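Local coordinates for purine nucleoside phosphorylase (Schistosoma mansoni, PDB 6BI9), which probably catalyses the reversible phosphorolysis of purine nucleosides such as inosine and guanosine, releasing the free base and a pentose 1-phosphate, at residues G192-N197 / G220-P225; L242-S247 / E260-V265. All coordinates share one frame; numbering follows the deposited sequence.

Contact 1: residues G192-N197 / G220-P225. With DS7 (1,2,5-trimethyl-1H-pyrrole-3-carboxylic acid), chain G.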
ATOM      1  N   GLY A 192      17.419  -8.398 -14.785  1.00 25.46           N
ATOM      2  CA  GLY A 192      16.278  -8.831 -14.000  1.00 25.79           C
ATOM      3  C   GLY A 192      15.253  -7.756 -13.669  1.00 26.26           C
ATOM      4  O   GLY A 192      15.437  -6.565 -13.929  1.00 23.86           O
ATOM      5  N   VAL A 193      14.141  -8.230 -13.122  1.00 24.61           N
ATOM      6  CA  VAL A 193      13.020  -7.385 -12.673  1.00 22.34           C
ATOM      7  C   VAL A 193      13.173  -7.070 -11.177  1.00 24.19           C
ATOM      8  O   VAL A 193      13.325  -7.983 -10.356  1.00 26.25           O
ATOM      9  CB  VAL A 193      11.681  -8.098 -12.943  1.00 24.55           C
ATOM     10  CG1 VAL A 193      10.498  -7.305 -12.358  1.00 24.43           C
ATOM     11  CG2 VAL A 193      11.469  -8.352 -14.451  1.00 29.43           C
ATOM     12  N   TYR A 194      13.092  -5.782 -10.818  1.00 21.68           N
ATOM     13  CA  TYR A 194      13.257  -5.296  -9.441  1.00 20.98           C
ATOM     14  C   TYR A 194      11.914  -5.070  -8.756  1.00 20.80           C
ATOM     15  O   TYR A 194      11.085  -4.300  -9.259  1.00 23.55           O
ATOM     16  CB  TYR A 194      14.030  -3.984  -9.469  1.00 22.33           C
ATOM     17  CG  TYR A 194      14.343  -3.289  -8.132  1.00 19.97           C
ATOM     18  CD1 TYR A 194      15.587  -3.442  -7.525  1.00 24.01           C
ATOM     19  CD2 TYR A 194      13.435  -2.419  -7.509  1.00 18.49           C
ATOM     20  CE1 TYR A 194      15.912  -2.794  -6.342  1.00 19.27           C
ATOM     21  CE2 TYR A 194      13.763  -1.752  -6.305  1.00 21.38           C
ATOM     22  CZ  TYR A 194      14.988  -1.942  -5.732  1.00 18.81           C
ATOM     23  OH  TYR A 194      15.317  -1.291  -4.573  1.00 21.06           O
ATOM     24  N   ALA A 195      11.706  -5.721  -7.602  1.00 19.33           N
ATOM     25  CA  ALA A 195      10.550  -5.439  -6.746  1.00 20.96           C
ATOM     26  C   ALA A 195      10.913  -4.389  -5.704  1.00 21.84           C
ATOM     27  O   ALA A 195      11.869  -4.568  -4.942  1.00 20.60           O
ATOM     28  CB  ALA A 195      10.063  -6.694  -6.024  1.00 24.18           C
ATOM     29  N   PHE A 196      10.076  -3.345  -5.596  1.00 18.57           N
ATOM     30  CA  PHE A 196      10.222  -2.282  -4.587  1.00 18.02           C
ATOM     31  C   PHE A 196       9.365  -2.647  -3.364  1.00 19.90           C
ATOM     32  O   PHE A 196       8.126  -2.676  -3.468  1.00 21.79           O
ATOM     33  CB  PHE A 196       9.804  -0.941  -5.220  1.00 20.49           C
ATOM     34  CG  PHE A 196       9.878   0.270  -4.289  1.00 19.55           C
ATOM     35  CD1 PHE A 196      10.785   0.342  -3.223  1.00 21.48           C
ATOM     36  CD2 PHE A 196       9.001   1.356  -4.494  1.00 19.63           C
ATOM     37  CE1 PHE A 196      10.826   1.452  -2.389  1.00 21.16           C
ATOM     38  CE2 PHE A 196       9.026   2.469  -3.656  1.00 17.80           C
ATOM     39  CZ  PHE A 196       9.923   2.526  -2.591  1.00 18.56           C
ATOM     40  N   ASN A 197      10.050  -3.004  -2.253  0.87 21.32           N
ATOM     41  CA  ASN A 197       9.543  -3.229  -0.881  0.87 21.35           C
ATOM     42  C   ASN A 197       9.750  -1.903  -0.158  0.87 25.37           C
ATOM     43  O   ASN A 197      10.894  -1.491   0.037  0.87 27.19           O
ATOM     44  CB  ASN A 197      10.399  -4.319  -0.159  0.87 21.72           C
ATOM     45  CG  ASN A 197      10.183  -4.407   1.384  0.87 27.27           C
ATOM     46  OD1 ASN A 197       9.113  -4.122   1.909  0.87 27.91           O
ATOM     47  ND2 ASN A 197      11.238  -4.834   2.107  0.87 32.47           N
ATOM     48  N   GLY A 220      14.347  -4.736  -3.257  1.00 19.36           N
ATOM     49  CA  GLY A 220      15.002  -3.722  -2.441  1.00 19.99           C
ATOM     50  C   GLY A 220      14.076  -2.579  -2.055  1.00 18.59           C
ATOM     51  O   GLY A 220      12.901  -2.560  -2.433  1.00 20.16           O
ATOM     52  N   MET A 221      14.644  -1.604  -1.313  1.00 18.45           N
ATOM     53  CA  MET A 221      13.881  -0.542  -0.649  1.00 19.43           C
ATOM     54  C   MET A 221      14.109   0.860  -1.242  1.00 20.00           C
ATOM     55  O   MET A 221      13.890   1.859  -0.541  1.00 20.89           O
ATOM     56  CB  MET A 221      14.219  -0.489   0.849  1.00 24.96           C
ATOM     57  CG  MET A 221      14.122  -1.726   1.597  1.00 29.19           C
ATOM     58  SD  MET A 221      14.795  -1.476   3.291  1.00 24.90           S
ATOM     59  CE  MET A 221      14.894  -3.197   3.720  1.00 28.70           C
ATOM     60  N   SER A 222      14.575   0.978  -2.480  1.00 18.05           N
ATOM     61  CA  SER A 222      14.947   2.277  -3.039  1.00 20.79           C
ATOM     62  C   SER A 222      14.690   2.277  -4.549  1.00 23.01           C
ATOM     63  O   SER A 222      14.057   1.363  -5.105  1.00 21.51           O
ATOM     64  CB  SER A 222      16.424   2.606  -2.741  1.00 25.62           C
ATOM     65  OG  SER A 222      17.270   1.752  -3.496  1.00 29.85           O
ATOM     66  N   THR A 223      15.209   3.324  -5.204  1.00 20.58           N
ATOM     67  CA  THR A 223      15.413   3.420  -6.653  1.00 20.09           C
ATOM     68  C   THR A 223      14.146   3.658  -7.483  1.00 22.84           C
ATOM     69  O   THR A 223      14.150   4.568  -8.320  1.00 22.27           O
ATOM     70  CB  THR A 223      16.172   2.191  -7.130  1.00 22.55           C
ATOM     71  OG1 THR A 223      17.471   2.191  -6.495  1.00 26.73           O
ATOM     72  CG2 THR A 223      16.364   2.226  -8.651  1.00 24.42           C
ATOM     73  N   VAL A 224      13.068   2.884  -7.285  1.00 19.34           N
ATOM     74  CA  VAL A 224      11.868   3.031  -8.127  1.00 19.43           C
ATOM     75  C   VAL A 224      11.274   4.440  -8.044  1.00 20.79           C
ATOM     76  O   VAL A 224      10.872   4.986  -9.092  1.00 19.70           O
ATOM     77  CB  VAL A 224      10.874   1.908  -7.811  1.00 20.37           C
ATOM     78  CG1 VAL A 224       9.479   2.185  -8.357  1.00 21.18           C
ATOM     79  CG2 VAL A 224      11.388   0.564  -8.353  1.00 20.72           C
ATOM     80  N   PRO A 225      11.193   5.106  -6.878  1.00 18.88           N
ATOM     81  CA  PRO A 225      10.671   6.491  -6.875  1.00 18.76           C
ATOM     82  C   PRO A 225      11.473   7.443  -7.749  1.00 17.97           C
ATOM     83  O   PRO A 225      10.878   8.205  -8.543  1.00 19.10           O
ATOM     84  CB  PRO A 225      10.705   6.874  -5.390  1.00 22.67           C
ATOM     85  CG  PRO A 225      10.568   5.497  -4.652  1.00 18.53           C
ATOM     86  CD  PRO A 225      11.432   4.603  -5.500  1.00 19.64           C
TER
HETATM   87  C7  DS7 G 306      19.100  -8.076   1.381  0.91 44.43           C
HETATM   88  C4  DS7 G 306      14.501  -5.632   0.889  0.91 27.09           C
HETATM   89  C5  DS7 G 306      16.674  -7.255   1.197  0.91 39.34           C
HETATM   90  C6  DS7 G 306      16.108  -8.633   1.479  0.91 43.07           C
HETATM   91  C3  DS7 G 306      16.019  -6.011   0.937  0.91 32.98           C
HETATM   92  C2  DS7 G 306      17.068  -5.056   0.770  0.91 28.04           C
HETATM   93  C1  DS7 G 306      18.304  -5.714   0.908  0.91 36.49           C
HETATM   94  O   DS7 G 306      13.592  -6.324   1.354  0.91 30.30           O
HETATM   95  O1  DS7 G 306      14.122  -4.539   0.435  0.91 36.94           O
HETATM   96  N   DS7 G 306      18.064  -7.069   1.183  0.91 41.24           N
HETATM   97  C   DS7 G 306      19.709  -5.134   0.799  0.91 31.63           C
HETATM   98  O   HOH W   1      17.777  -1.357  -3.129  0.64 26.89           O

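Contact 2: residues L242-S247 / E260-V265. With DS7 (1,2,5-trimethyl-1H-pyrrole-3-carboxylic acid), chain G.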
ATOM      1  N   LEU A 242      23.499  -4.369  -6.644  1.00 22.27           N
ATOM      2  CA  LEU A 242      24.495  -5.284  -6.077  1.00 21.76           C
ATOM      3  C   LEU A 242      23.786  -6.238  -5.113  1.00 25.77           C
ATOM      4  O   LEU A 242      23.108  -5.796  -4.169  1.00 24.09           O
ATOM      5  CB  LEU A 242      25.604  -4.507  -5.353  1.00 23.32           C
ATOM      6  CG  LEU A 242      26.586  -5.336  -4.512  1.00 24.51           C
ATOM      7  CD1 LEU A 242      27.353  -6.339  -5.359  1.00 27.70           C
ATOM      8  CD2 LEU A 242      27.584  -4.410  -3.781  1.00 28.76           C
ATOM      9  N   ILE A 243      23.930  -7.539  -5.349  1.00 23.90           N
ATOM     10  CA  ILE A 243      23.190  -8.562  -4.602  1.00 26.89           C
ATOM     11  C   ILE A 243      23.901  -8.902  -3.292  1.00 24.22           C
ATOM     12  O   ILE A 243      25.039  -9.374  -3.296  1.00 24.85           O
ATOM     13  CB  ILE A 243      23.009  -9.826  -5.465  1.00 30.05           C
ATOM     14  CG1 ILE A 243      22.264  -9.500  -6.771  1.00 28.68           C
ATOM     15  CG2 ILE A 243      22.284 -10.940  -4.679  1.00 30.41           C
ATOM     16  CD1 ILE A 243      20.858  -8.856  -6.559  1.00 27.21           C
ATOM     17  N   ALA A 244      23.202  -8.728  -2.154  1.00 24.71           N
ATOM     18  CA  ALA A 244      23.824  -8.984  -0.859  1.00 25.89           C
ATOM     19  C   ALA A 244      23.740 -10.454  -0.445  1.00 24.63           C
ATOM     20  O   ALA A 244      24.599 -10.939   0.295  1.00 27.73           O
ATOM     21  CB  ALA A 244      23.174  -8.101   0.209  1.00 31.47           C
ATOM     22  N   ASN A 245      22.726 -11.171  -0.922  1.00 27.27           N
ATOM     23  CA  ASN A 245      22.398 -12.510  -0.449  1.00 29.01           C
ATOM     24  C   ASN A 245      21.353 -13.081  -1.393  1.00 30.77           C
ATOM     25  O   ASN A 245      20.761 -12.349  -2.187  1.00 29.08           O
ATOM     26  CB  ASN A 245      21.843 -12.482   0.981  1.00 26.58           C
ATOM     27  CG  ASN A 245      20.457 -11.811   1.053  1.00 32.90           C
ATOM     28  OD1 ASN A 245      20.264 -10.699   0.553  1.00 34.45           O
ATOM     29  ND2 ASN A 245      19.483 -12.500   1.650  1.00 32.27           N
ATOM     30  N   ASN A 246      21.069 -14.384  -1.254  1.00 27.13           N
ATOM     31  CA  ASN A 246      19.884 -14.963  -1.896  1.00 25.42           C
ATOM     32  C   ASN A 246      18.853 -15.288  -0.811  1.00 26.24           C
ATOM     33  O   ASN A 246      19.059 -16.203   0.003  1.00 30.09           O
ATOM     34  CB  ASN A 246      20.233 -16.203  -2.726  1.00 28.57           C
ATOM     35  CG  ASN A 246      19.072 -16.656  -3.562  1.00 30.81           C
ATOM     36  OD1 ASN A 246      18.094 -17.147  -3.016  1.00 30.81           O
ATOM     37  ND2 ASN A 246      19.160 -16.487  -4.903  1.00 30.90           N
ATOM     38  N   SER A 247      17.745 -14.528  -0.798  1.00 29.12           N
ATOM     39  CA  SER A 247      16.762 -14.639   0.264  1.00 27.01           C
ATOM     40  C   SER A 247      16.023 -15.970   0.225  1.00 24.51           C
ATOM     41  O   SER A 247      15.530 -16.429   1.261  1.00 27.52           O
ATOM     42  CB  SER A 247      15.731 -13.493   0.163  1.00 32.30           C
ATOM     43  OG  SER A 247      16.369 -12.246  -0.009  1.00 35.13           O
ATOM     44  N   GLU A 260      25.057  -5.457   8.714  1.00 40.62           N
ATOM     45  CA  GLU A 260      26.500  -5.677   8.752  1.00 45.30           C
ATOM     46  C   GLU A 260      26.949  -6.563   7.602  1.00 33.98           C
ATOM     47  O   GLU A 260      27.951  -6.272   6.929  1.00 39.38           O
ATOM     48  CB  GLU A 260      26.904  -6.304  10.088  1.00 60.45           C
ATOM     49  CG  GLU A 260      26.725  -5.392  11.307  1.00 89.87           C
ATOM     50  CD  GLU A 260      25.275  -4.990  11.558  1.00101.80           C
ATOM     51  OE1 GLU A 260      24.385  -5.863  11.467  1.00107.92           O
ATOM     52  OE2 GLU A 260      25.025  -3.798  11.835  1.00100.61           O
ATOM     53  N   LYS A 261      26.230  -7.662   7.361  1.00 32.81           N
ATOM     54  CA  LYS A 261      26.562  -8.531   6.232  1.00 30.51           C
ATOM     55  C   LYS A 261      26.418  -7.797   4.903  1.00 31.50           C
ATOM     56  O   LYS A 261      27.195  -8.026   3.960  1.00 32.18           O
ATOM     57  CB  LYS A 261      25.677  -9.778   6.250  1.00 38.29           C
ATOM     58  CG  LYS A 261      25.940 -10.753   7.416  1.00 44.16           C
ATOM     59  CD  LYS A 261      24.929 -11.906   7.405  1.00 55.77           C
ATOM     60  CE  LYS A 261      25.076 -12.832   8.614  1.00 83.04           C
ATOM     61  NZ  LYS A 261      24.123 -13.982   8.569  1.00 96.12           N
ATOM     62  N   VAL A 262      25.423  -6.910   4.803  1.00 31.17           N
ATOM     63  CA  VAL A 262      25.212  -6.170   3.558  1.00 30.71           C
ATOM     64  C   VAL A 262      26.400  -5.258   3.265  1.00 30.52           C
ATOM     65  O   VAL A 262      26.902  -5.211   2.133  1.00 28.93           O
ATOM     66  CB  VAL A 262      23.893  -5.377   3.633  1.00 33.81           C
ATOM     67  CG1 VAL A 262      23.755  -4.423   2.441  1.00 32.88           C
ATOM     68  CG2 VAL A 262      22.693  -6.329   3.641  1.00 33.16           C
ATOM     69  N   LEU A 263      26.850  -4.497   4.272  1.00 34.82           N
ATOM     70  CA  LEU A 263      27.930  -3.540   4.037  1.00 35.91           C
ATOM     71  C   LEU A 263      29.239  -4.248   3.719  1.00 33.26           C
ATOM     72  O   LEU A 263      30.089  -3.690   3.017  1.00 33.15           O
ATOM     73  CB  LEU A 263      28.107  -2.625   5.248  1.00 36.71           C
ATOM     74  CG  LEU A 263      27.013  -1.561   5.474  1.00 45.58           C
ATOM     75  CD1 LEU A 263      27.307  -0.671   6.672  1.00 55.98           C
ATOM     76  CD2 LEU A 263      26.837  -0.690   4.231  1.00 44.99           C
ATOM     77  N   ALA A 264      29.416  -5.468   4.217  1.00 30.42           N
ATOM     78  CA  ALA A 264      30.621  -6.228   3.879  1.00 30.54           C
ATOM     79  C   ALA A 264      30.646  -6.633   2.403  1.00 28.67           C
ATOM     80  O   ALA A 264      31.727  -6.670   1.791  1.00 31.91           O
ATOM     81  CB  ALA A 264      30.726  -7.461   4.772  1.00 32.07           C
ATOM     82  N   VAL A 265      29.482  -6.945   1.822  1.00 29.68           N
ATOM     83  CA  VAL A 265      29.401  -7.193   0.379  1.00 30.57           C
ATOM     84  C   VAL A 265      29.694  -5.914  -0.399  1.00 31.14           C
ATOM     85  O   VAL A 265      30.407  -5.938  -1.412  1.00 29.77           O
ATOM     86  CB  VAL A 265      28.034  -7.792  -0.010  1.00 29.35           C
ATOM     87  CG1 VAL A 265      27.957  -8.026  -1.525  1.00 33.18           C
ATOM     88  CG2 VAL A 265      27.809  -9.109   0.727  1.00 33.90           C
TER
HETATM   89  C7  DS7 G 306      19.100  -8.076   1.381  0.91 44.43           C
HETATM   90  C4  DS7 G 306      14.501  -5.632   0.889  0.91 27.09           C
HETATM   91  C5  DS7 G 306      16.674  -7.255   1.197  0.91 39.34           C
HETATM   92  C6  DS7 G 306      16.108  -8.633   1.479  0.91 43.07           C
HETATM   93  C3  DS7 G 306      16.019  -6.011   0.937  0.91 32.98           C
HETATM   94  C2  DS7 G 306      17.068  -5.056   0.770  0.91 28.04           C
HETATM   95  C1  DS7 G 306      18.304  -5.714   0.908  0.91 36.49           C
HETATM   96  O   DS7 G 306      13.592  -6.324   1.354  0.91 30.30           O
HETATM   97  O1  DS7 G 306      14.122  -4.539   0.435  0.91 36.94           O
HETATM   98  N   DS7 G 306      18.064  -7.069   1.183  0.91 41.24           N
HETATM   99  C   DS7 G 306      19.709  -5.134   0.799  0.91 31.63           C

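Contact 1: residues G192-N197 / G220-P225
Phe196 and Gly220 pair as parallel neighbours in the central mixed sheet of the purine nucleoside phosphorylase fold, where strand 189-196 runs beside the short strand 218-220. Two backbone bonds fix the register: Gly220 N to Ala195 O (3.0 Å) and Asn197 N to Gly220 O.

Tyr194 sends its ring toward the turn that follows the pairing. The torsion at CB sets CG anti to the backbone N (chi1 -179°), which carries the ring across to 220-225. CD2 packs on Val224 CG2, CE1 lies by the N and CA of Gly220, and CE2 and CZ sit close to Ser222 O. At the tip, OH lies 3.1 Å from Gly220 C and accepts a nearly straight bond from Ser222 N (3.2 Å, 164°), and a water in the ring plane links it to Ser222 OG.

Phe196 covers the start of helix 224-232. Pro225 CD stands over one ring face, 4.1 Å from the centroid, in a CH-pi contact, while Gly220 O lies at the ring edge, in plane. Val224 CG2 touches both Tyr194 CD2 and Phe196 CB, and its CB lies by Phe196 CD2. Thr223, at the N-cap position, turns its hydroxyl to Arg86 and Asn117.

Beyond the sheet the segments line the ligand site. Asn197 ND2 donates to both carboxylate oxygens of DS7, to O at 2.9 Å and weakly to O1, and also to Thr201 O. Met221, extended beyond CG, passes alongside the same carboxylate, with CG 3.0 Å from DS7 O1.

Contact 2: residues L242-S247 / E260-V265
Val265 and Ala244 meet where the long C-terminal helix 259-283 packs against the end of strand 236-246, a helix-on-sheet contact at the flank of the alpha/beta phosphorylase fold. The short segments run roughly antiparallel, at 137° between their N-to-C directions, and their axes approach to 8.1 Å. No hydrogen bond crosses between them.

The apolar contacts come first. Ala244 points its CB at the helix, and CG2 of Val262 meets it at 3.9 Å, with 5.4 Å between the CA atoms of Ala244 and Val262. About one turn on, Val265 turns CG1, anti to the backbone N (chi1 179°), toward Leu242 CD1 at 4.2 Å, a looser touch, and the other Leu242 methyl, CD2, lies near Val265 O.

The second kind is methyl against carbonyl. Val265 CG1 rests 3.7 Å from Ile243 O, and its CG2 is equally close to Ala244 O, so the two methyls of the valine straddle two successive peptide oxygens. Ala244 O has its polar partner in Ser128 OG.

The polar side chains of 242-247 find their partners in other parts of the chain. Asn246 occupies the N-cap of helix 247-253, its OD1 accepting from Leu249 N and its ND2 donating to Leu126 O. Asn245 ND2 is hydrogen-bonded to Asp250 OD2, which helps to fix its amide, and Ser247 OG is hydrogen-bonded to Glu203 OE2. Both Asn245 and Ser247 border the DS7 pyrrole: Ser247 OG is 3.9 Å from methyl C6, and Asn245 OD1 comes within 3.0 Å of the N-methyl carbon C7.

How the contacts relate
Contacts 1 and 2 follow one another along the chain and share one sheet, helix 224-232 of contact 1 being succeeded by strand 236-246 of contact 2. Their centres are 16 Å apart and their nearest atoms about 8 Å, so they do not touch; DS7 spans the gap. Contact 1 supplies the carboxylate end of its site through Asn197, Gly220 and Met221, while the strand of contact 2 borders the methyl-bearing pyrrole. Glu203 N is hydrogen-bonded to DS7, and its OE2 to Ser247 OG. Asn245 and Glu203 are consistent with the asparagine and glutamate that recognise the base in related phosphorylases, so DS7 probably sits in or beside the base pocket.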